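Local coordinates for protein ribokinase (Thermotoga maritima, PDB 1VM7) that probably catalyses the ATP- and magnesium-dependent phosphorylation of D-ribose at its O-5, giving D-ribose 5-phosphate, at residues 53-58 against 293-298; 224-229 against 259-264; 282-287 against 302-307. One frame throughout, in Å; residues are numbered along the deposited sequence.

Overall arrangement
Helix 256-269 joins all three contacts. Its segment 259-264 packs on strand 222-226 in contact 2, touches contact 1 where V259 CG2 lies 3.8 Å from I298 CG1, and meets contact 3 where A263 CB lies 3.5 Å from A284 CB. The centres of contacts 1 and 2 are about 13 Å apart, those of 2 and 3 about 12 Å, and those of 1 and 3 about 15 Å. Contact 1 holds residues of the predicted sugar and potassium sites beside D258, the predicted proton acceptor; contact 2 holds part of the predicted ATP site. Contact 3 is helix packing, its centre about 17 Å from that of the chain.

Contact 1: 53-58 against 293-298; sequences KGANQA and GAQSSI
A294, whose methyl group lies 4.1 Å from N56 ND2, has its carbonyl O gripped twice by S297: OG bonds to A294 O at 2.6 Å in the plane of the carbonyl, and the backbone N closes the 3-10 turn 295-297. The turn belongs to the loop of the PfkB (ribokinase) fold that is predicted to bind potassium through G293 and S297. It abuts the start of helix 53-65, whose first residues K53-N56, with G52 just before them, are predicted to bind the sugar.

One side-chain hydrogen bond ties loop to helix: Q295 NE2 gives to N56 OD1 at 2.9 Å. The acceptor lies in the amide plane of Q295 and the donor in the carbonyl plane of N56, yet the two amides stand at 89° to each other. Q295 reaches across because its chain is extended beyond CG (chi2 180°), which also lays NE2 against A55 CB at 3.5 Å. The other end of the N56 amide is fixed as well, since ND2 bonds to D258 OD2. Together the two bonds are consistent with one orientation of the amide, oxygen toward Q295 and nitrogen toward D258, and N56 thus links Q295 to the predicted proton acceptor. Q57 NE2 holds the second oxygen of that carboxylate.

I298 makes the apolar touch: its CD1 ends 3.6 Å from N56 O, a carbonyl oxygen that also accepts from T60 OG1.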
loop_
_atom_site.group_PDB
_atom_site.type_symbol
_atom_site.label_atom_id
_atom_site.label_comp_id
_atom_site.label_asym_id
_atom_site.label_seq_id
_atom_site.Cartn_x
_atom_site.Cartn_y
_atom_site.Cartn_z
ATOM N N LYS A 53 -3.298 2.215 -17.099
ATOM C CA LYS A 53 -3.619 1.855 -18.511
ATOM C C LYS A 53 -2.691 2.468 -19.522
ATOM O O LYS A 53 -2.349 1.837 -20.521
ATOM C CB LYS A 53 -5.053 2.190 -18.883
ATOM C CG LYS A 53 -6.052 1.380 -18.085
ATOM C CD LYS A 53 -7.453 1.925 -18.211
ATOM C CE LYS A 53 -8.417 1.081 -17.331
ATOM N NZ LYS A 53 -8.533 -0.352 -17.768
ATOM N N GLY A 54 -2.279 3.695 -19.262
ATOM C CA GLY A 54 -1.356 4.377 -20.158
ATOM C C GLY A 54 -0.097 3.584 -20.345
ATOM O O GLY A 54 0.313 3.306 -21.482
ATOM N N ALA A 55 0.526 3.227 -19.224
ATOM C CA ALA A 55 1.797 2.514 -19.245
ATOM C C ALA A 55 1.686 1.160 -19.878
ATOM O O ALA A 55 2.585 0.703 -20.582
ATOM C CB ALA A 55 2.335 2.364 -17.833
ATOM N N ASN A 56 0.588 0.478 -19.583
ATOM C CA ASN A 56 0.375 -0.825 -20.150
ATOM C C ASN A 56 0.335 -0.729 -21.662
ATOM O O ASN A 56 0.893 -1.581 -22.365
ATOM C CB ASN A 56 -0.903 -1.489 -19.629
ATOM C CG ASN A 56 -0.839 -1.821 -18.184
ATOM O OD1 ASN A 56 0.234 -1.765 -17.551
ATOM N ND2 ASN A 56 -2.000 -2.163 -17.620
ATOM N N GLN A 57 -0.279 0.327 -22.164
ATOM C CA GLN A 57 -0.342 0.537 -23.604
ATOM C C GLN A 57 0.986 0.978 -24.198
ATOM O O GLN A 57 1.379 0.517 -25.262
ATOM C CB GLN A 57 -1.477 1.503 -23.920
ATOM C CG GLN A 57 -2.808 0.870 -23.621
ATOM C CD GLN A 57 -3.973 1.788 -23.774
ATOM O OE1 GLN A 57 -3.870 2.845 -24.384
ATOM N NE2 GLN A 57 -5.101 1.394 -23.216
ATOM N N ALA A 58 1.683 1.881 -23.530
ATOM C CA ALA A 58 3.016 2.294 -23.980
ATOM C C ALA A 58 3.982 1.107 -24.015
ATOM O O ALA A 58 4.744 0.924 -24.974
ATOM C CB ALA A 58 3.548 3.333 -23.094
ATOM N N GLY A 293 -0.799 -11.544 -14.989
ATOM C CA GLY A 293 -0.282 -10.217 -14.803
ATOM C C GLY A 293 -0.685 -9.250 -15.871
ATOM O O GLY A 293 -1.315 -9.620 -16.862
ATOM N N ALA A 294 -0.314 -7.996 -15.625
ATOM C CA ALA A 294 -0.561 -6.913 -16.529
ATOM C C ALA A 294 0.600 -6.836 -17.521
ATOM O O ALA A 294 0.575 -7.490 -18.561
ATOM C CB ALA A 294 -0.753 -5.578 -15.749
ATOM N N GLN A 295 1.624 -6.057 -17.206
ATOM C CA GLN A 295 2.708 -5.833 -18.169
ATOM C C GLN A 295 3.529 -7.077 -18.398
ATOM O O GLN A 295 4.089 -7.299 -19.491
ATOM C CB GLN A 295 3.610 -4.675 -17.751
ATOM C CG GLN A 295 2.853 -3.351 -17.738
ATOM C CD GLN A 295 3.697 -2.200 -17.335
ATOM O OE1 GLN A 295 4.929 -2.323 -17.233
ATOM N NE2 GLN A 295 3.054 -1.032 -17.097
ATOM N N SER A 296 3.589 -7.916 -17.385
ATOM C CA SER A 296 4.251 -9.187 -17.555
ATOM C C SER A 296 3.565 -10.099 -18.607
ATOM O O SER A 296 4.198 -11.004 -19.095
ATOM C CB SER A 296 4.385 -9.918 -16.208
ATOM O OG SER A 296 3.132 -10.399 -15.770
ATOM N N SER A 297 2.300 -9.863 -18.956
ATOM C CA SER A 297 1.623 -10.693 -19.961
ATOM C C SER A 297 1.848 -10.253 -21.410
ATOM O O SER A 297 1.370 -10.911 -22.327
ATOM C CB SER A 297 0.109 -10.688 -19.737
ATOM O OG SER A 297 -0.387 -9.391 -20.073
ATOM N N ILE A 298 2.447 -9.085 -21.598
ATOM C CA ILE A 298 2.523 -8.466 -22.913
ATOM C C ILE A 298 3.449 -9.300 -23.793
ATOM O O ILE A 298 4.601 -9.506 -23.444
ATOM C CB ILE A 298 3.028 -7.013 -22.816
ATOM C CG1 ILE A 298 1.989 -6.182 -22.066
ATOM C CG2 ILE A 298 3.276 -6.453 -24.214
ATOM C CD1 ILE A 298 2.406 -4.782 -21.625
#

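Contact 2: 224-229 against 259-264; sequences IVKLGD and VFNGAF
K226 and N261 make the polar part of this contact, between the end of strand 222-226 in the central sheet and helix 256-269 of the ribokinase fold. K226 NZ bonds to N261 OD1 at 3.1 Å, standing 54° off the plane of the carbonyl, and the two side chains are roughly perpendicular. A bend in the lysine chain (chi3 -131°) carries the ammonium group to this position, where it also forms a salt bridge with D169. The amide is held from its other end by T188 OG1, which bonds to N261 ND2. An alanine in place of K226 would probably leave D169 without this countercharge and N261 OD1 without this donor.

The apolar part is carried by I224 and two phenylalanines one helical turn apart. I224 CG2 rests 3.8 Å from F260 CE2, while K226 CD approaches the same ring at CD2. I224 and F264 meet at their tips, CD1 standing over the ring face in a CH-pi contact, 3.8 Å from the F264 centroid and 25° off its normal. F264 CB lies over one face of the F260 ring, near its rim.

I224 thus serves F260 and F264, and K226 serves F260 and N261. K226, part of the predicted ATP site, has its charge probably balanced by D169, with N261 OD1 and a weak bond to G257 O completing its polar surroundings.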
loop_
_atom_site.group_PDB
_atom_site.type_symbol
_atom_site.label_atom_id
_atom_site.label_comp_id
_atom_site.label_asym_id
_atom_site.label_seq_id
_atom_site.Cartn_x
_atom_site.Cartn_y
_atom_site.Cartn_z
ATOM N N ILE A 224 -14.446 0.626 -31.867
ATOM C CA ILE A 224 -14.003 -0.753 -31.698
ATOM C C ILE A 224 -14.493 -1.210 -30.345
ATOM O O ILE A 224 -14.027 -0.735 -29.316
ATOM C CB ILE A 224 -12.475 -0.885 -31.746
ATOM C CG1 ILE A 224 -11.940 -0.391 -33.092
ATOM C CG2 ILE A 224 -12.049 -2.338 -31.522
ATOM C CD1 ILE A 224 -10.427 -0.291 -33.115
ATOM N N VAL A 225 -15.440 -2.130 -30.337
ATOM C CA VAL A 225 -15.945 -2.627 -29.070
ATOM C C VAL A 225 -15.239 -3.932 -28.722
ATOM O O VAL A 225 -15.386 -4.911 -29.420
ATOM C CB VAL A 225 -17.464 -2.836 -29.074
ATOM C CG1 VAL A 225 -17.964 -3.073 -27.650
ATOM C CG2 VAL A 225 -18.181 -1.617 -29.706
ATOM N N LYS A 226 -14.483 -3.932 -27.628
ATOM C CA LYS A 226 -13.786 -5.132 -27.183
ATOM C C LYS A 226 -14.761 -6.014 -26.437
ATOM O O LYS A 226 -15.251 -5.620 -25.386
ATOM C CB LYS A 226 -12.625 -4.769 -26.273
ATOM C CG LYS A 226 -11.707 -3.660 -26.829
ATOM C CD LYS A 226 -10.555 -3.361 -25.862
ATOM C CE LYS A 226 -10.385 -1.846 -25.583
ATOM N NZ LYS A 226 -9.349 -1.594 -24.535
ATOM N N LEU A 227 -15.048 -7.205 -26.962
ATOM C CA LEU A 227 -16.062 -8.089 -26.343
ATOM C C LEU A 227 -15.527 -9.315 -25.603
ATOM O O LEU A 227 -16.287 -10.232 -25.344
ATOM C CB LEU A 227 -17.103 -8.556 -27.379
ATOM C CG LEU A 227 -17.724 -7.519 -28.314
ATOM C CD1 LEU A 227 -18.625 -8.217 -29.336
ATOM C CD2 LEU A 227 -18.497 -6.490 -27.509
ATOM N N GLY A 228 -14.244 -9.340 -25.247
ATOM C CA GLY A 228 -13.684 -10.493 -24.515
ATOM C C GLY A 228 -13.657 -11.735 -25.384
ATOM O O GLY A 228 -13.036 -11.718 -26.451
ATOM N N ASP A 229 -14.341 -12.789 -24.931
ATOM C CA ASP A 229 -14.458 -14.074 -25.656
ATOM C C ASP A 229 -15.106 -13.899 -27.012
ATOM O O ASP A 229 -14.876 -14.691 -27.954
ATOM C CB ASP A 229 -15.374 -15.037 -24.898
ATOM C CG ASP A 229 -15.029 -15.158 -23.444
ATOM O OD1 ASP A 229 -14.041 -14.531 -23.028
ATOM O OD2 ASP A 229 -15.764 -15.871 -22.718
ATOM N N VAL A 259 -3.331 -4.150 -24.038
ATOM C CA VAL A 259 -2.559 -4.858 -25.052
ATOM C C VAL A 259 -3.219 -4.712 -26.426
ATOM O O VAL A 259 -2.554 -4.390 -27.398
ATOM C CB VAL A 259 -2.339 -6.348 -24.681
ATOM C CG1 VAL A 259 -1.630 -7.115 -25.793
ATOM C CG2 VAL A 259 -1.495 -6.445 -23.442
ATOM N N PHE A 260 -4.535 -4.913 -26.503
ATOM C CA PHE A 260 -5.210 -4.704 -27.753
ATOM C C PHE A 260 -4.925 -3.313 -28.308
ATOM O O PHE A 260 -4.564 -3.166 -29.475
ATOM C CB PHE A 260 -6.722 -4.909 -27.631
ATOM C CG PHE A 260 -7.425 -4.608 -28.897
ATOM C CD1 PHE A 260 -7.432 -5.534 -29.917
ATOM C CD2 PHE A 260 -7.939 -3.351 -29.134
ATOM C CE1 PHE A 260 -8.037 -5.252 -31.136
ATOM C CE2 PHE A 260 -8.534 -3.054 -30.347
ATOM C CZ PHE A 260 -8.592 -4.017 -31.355
ATOM N N ASN A 261 -5.129 -2.281 -27.486
ATOM C CA ASN A 261 -5.011 -0.907 -27.984
ATOM C C ASN A 261 -3.600 -0.610 -28.514
ATOM O O ASN A 261 -3.478 -0.025 -29.584
ATOM C CB ASN A 261 -5.446 0.125 -26.922
ATOM C CG ASN A 261 -6.962 0.329 -26.884
ATOM O OD1 ASN A 261 -7.714 -0.617 -26.972
ATOM N ND2 ASN A 261 -7.398 1.576 -26.744
ATOM N N GLY A 262 -2.571 -1.039 -27.774
ATOM C CA GLY A 262 -1.186 -0.781 -28.146
ATOM C C GLY A 262 -0.777 -1.509 -29.401
ATOM O O GLY A 262 -0.157 -0.931 -30.291
ATOM N N ALA A 263 -1.142 -2.785 -29.475
ATOM C CA ALA A 263 -0.889 -3.611 -30.656
ATOM C C ALA A 263 -1.690 -3.121 -31.863
ATOM O O ALA A 263 -1.164 -3.030 -32.966
ATOM C CB ALA A 263 -1.222 -5.032 -30.350
ATOM N N PHE A 264 -2.965 -2.787 -31.654
ATOM C CA PHE A 264 -3.757 -2.146 -32.706
ATOM C C PHE A 264 -3.028 -0.938 -33.297
ATOM O O PHE A 264 -2.932 -0.799 -34.504
ATOM C CB PHE A 264 -5.109 -1.717 -32.139
ATOM C CG PHE A 264 -5.992 -1.068 -33.136
ATOM C CD1 PHE A 264 -6.630 -1.827 -34.101
ATOM C CD2 PHE A 264 -6.175 0.297 -33.140
ATOM C CE1 PHE A 264 -7.432 -1.241 -35.037
ATOM C CE2 PHE A 264 -7.015 0.891 -34.072
ATOM C CZ PHE A 264 -7.615 0.124 -35.021
#

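Contact 3: 282-287 against 302-307; sequences TAAAAI and EEVEAF
F307 meets I287 and then two alanines as its side chain runs from helix 301-309 onto helix 274-288. With CG anti to its backbone N (chi1 -163°), the chain extends across the neighbouring helix. F307 CB touches I287 CD1 at 3.9 Å. CG and CD1 of the ring lie under I287 CG1, which sits 4.0 Å above the ring plane, shifted toward the rim; the two chains lie alongside, pointing opposite ways. F307 CD2, the other neighbour of CG, reaches A283 CB at 3.8 Å and CE2 lies 4.4 Å from A286 CB, both obliquely and from the same side as I287. The ring also meets that of F246, planes at about 70°.

I287 thrusts its tip at the other helix, CD1 coming to rest 3.6 Å from E303 O and 3.7 Å from V304 CA. V304 packs beside it, with CG2 against A284 CB at 4.1 Å and CG1 near A283 CB. The carboxylate of E303 turns to R291, a predicted potassium-site residue, in a salt bridge.

The two segments cross at 107° with axes 9.3 Å apart, and their closest backbones are those of A284 and V304. Small alanines permit this approach, while I287 and F307 supply the bulk. The contact thus joins the last two helices of this alpha/beta fold by hydrophobic burial of aliphatic groups and one ring, without polar bonds between the segments.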
loop_
_atom_site.group_PDB
_atom_site.type_symbol
_atom_site.label_atom_id
_atom_site.label_comp_id
_atom_site.label_asym_id
_atom_site.label_seq_id
_atom_site.Cartn_x
_atom_site.Cartn_y
_atom_site.Cartn_z
ATOM N N THR A 282 -5.956 -8.275 -31.772
ATOM C CA THR A 282 -6.676 -9.439 -31.258
ATOM C C THR A 282 -5.687 -10.564 -30.914
ATOM O O THR A 282 -5.804 -11.220 -29.892
ATOM C CB THR A 282 -7.728 -9.905 -32.289
ATOM O OG1 THR A 282 -8.878 -9.048 -32.196
ATOM C CG2 THR A 282 -8.151 -11.323 -32.041
ATOM N N ALA A 283 -4.717 -10.783 -31.786
ATOM C CA ALA A 283 -3.740 -11.832 -31.579
ATOM C C ALA A 283 -2.881 -11.565 -30.356
ATOM O O ALA A 283 -2.614 -12.458 -29.558
ATOM C CB ALA A 283 -2.854 -11.953 -32.810
ATOM N N ALA A 284 -2.446 -10.318 -30.226
ATOM C CA ALA A 284 -1.626 -9.858 -29.111
ATOM C C ALA A 284 -2.355 -9.932 -27.774
ATOM O O ALA A 284 -1.786 -10.418 -26.788
ATOM C CB ALA A 284 -1.169 -8.423 -29.367
ATOM N N ALA A 285 -3.605 -9.453 -27.750
ATOM C CA ALA A 285 -4.459 -9.576 -26.575
ATOM C C ALA A 285 -4.612 -11.032 -26.189
ATOM O O ALA A 285 -4.507 -11.378 -25.023
ATOM C CB ALA A 285 -5.815 -8.992 -26.844
ATOM N N ALA A 286 -4.884 -11.874 -27.179
ATOM C CA ALA A 286 -5.179 -13.273 -26.950
ATOM C C ALA A 286 -4.000 -14.004 -26.297
ATOM O O ALA A 286 -4.178 -14.968 -25.553
ATOM C CB ALA A 286 -5.499 -13.951 -28.289
ATOM N N ILE A 287 -2.787 -13.612 -26.657
ATOM C CA ILE A 287 -1.593 -14.206 -26.043
ATOM C C ILE A 287 -1.470 -13.694 -24.613
ATOM O O ILE A 287 -1.138 -14.457 -23.704
ATOM C CB ILE A 287 -0.269 -13.863 -26.785
ATOM C CG1 ILE A 287 -0.267 -14.382 -28.222
ATOM C CG2 ILE A 287 0.949 -14.433 -26.025
ATOM C CD1 ILE A 287 0.853 -13.809 -29.078
ATOM N N GLU A 302 7.802 -11.135 -31.805
ATOM C CA GLU A 302 7.993 -12.478 -32.344
ATOM C C GLU A 302 6.898 -13.451 -31.886
ATOM O O GLU A 302 6.447 -14.290 -32.664
ATOM C CB GLU A 302 9.405 -13.019 -32.030
ATOM C CG GLU A 302 9.808 -12.968 -30.534
ATOM C CD GLU A 302 10.678 -11.744 -30.110
ATOM O OE1 GLU A 302 10.240 -10.561 -30.284
ATOM O OE2 GLU A 302 11.792 -11.988 -29.556
ATOM N N GLU A 303 6.434 -13.310 -30.646
ATOM C CA GLU A 303 5.359 -14.159 -30.176
ATOM C C GLU A 303 4.080 -13.908 -30.975
ATOM O O GLU A 303 3.456 -14.873 -31.403
ATOM C CB GLU A 303 5.204 -14.025 -28.667
ATOM C CG GLU A 303 6.460 -14.583 -27.980
ATOM C CD GLU A 303 6.457 -14.418 -26.487
ATOM O OE1 GLU A 303 6.395 -13.258 -26.014
ATOM O OE2 GLU A 303 6.544 -15.461 -25.791
ATOM N N VAL A 304 3.743 -12.633 -31.195
ATOM C CA VAL A 304 2.543 -12.241 -31.936
ATOM C C VAL A 304 2.621 -12.781 -33.368
ATOM O O VAL A 304 1.652 -13.312 -33.890
ATOM C CB VAL A 304 2.354 -10.700 -31.952
ATOM C CG1 VAL A 304 1.028 -10.337 -32.638
ATOM C CG2 VAL A 304 2.398 -10.117 -30.504
ATOM N N GLU A 305 3.789 -12.681 -33.985
ATOM C CA GLU A 305 3.985 -13.197 -35.349
ATOM C C GLU A 305 3.875 -14.726 -35.425
ATOM O O GLU A 305 3.297 -15.262 -36.370
ATOM C CB GLU A 305 5.350 -12.760 -35.935
ATOM C CG GLU A 305 5.548 -11.231 -36.086
ATOM C CD GLU A 305 4.676 -10.621 -37.179
ATOM O OE1 GLU A 305 4.535 -11.234 -38.239
ATOM O OE2 GLU A 305 4.128 -9.526 -36.992
ATOM N N ALA A 306 4.439 -15.417 -34.440
ATOM C CA ALA A 306 4.349 -16.879 -34.376
ATOM C C ALA A 306 2.905 -17.332 -34.180
ATOM O O ALA A 306 2.509 -18.377 -34.679
ATOM C CB ALA A 306 5.263 -17.426 -33.271
ATOM N N PHE A 307 2.119 -16.523 -33.478
ATOM C CA PHE A 307 0.720 -16.825 -33.286
ATOM C C PHE A 307 -0.043 -16.821 -34.624
ATOM O O PHE A 307 -0.732 -17.783 -34.969
ATOM C CB PHE A 307 0.114 -15.817 -32.314
ATOM C CG PHE A 307 -1.171 -16.262 -31.748
ATOM C CD1 PHE A 307 -1.199 -17.309 -30.841
ATOM C CD2 PHE A 307 -2.359 -15.660 -32.127
ATOM C CE1 PHE A 307 -2.388 -17.737 -30.303
ATOM C CE2 PHE A 307 -3.557 -16.081 -31.606
ATOM C CZ PHE A 307 -3.578 -17.125 -30.690
#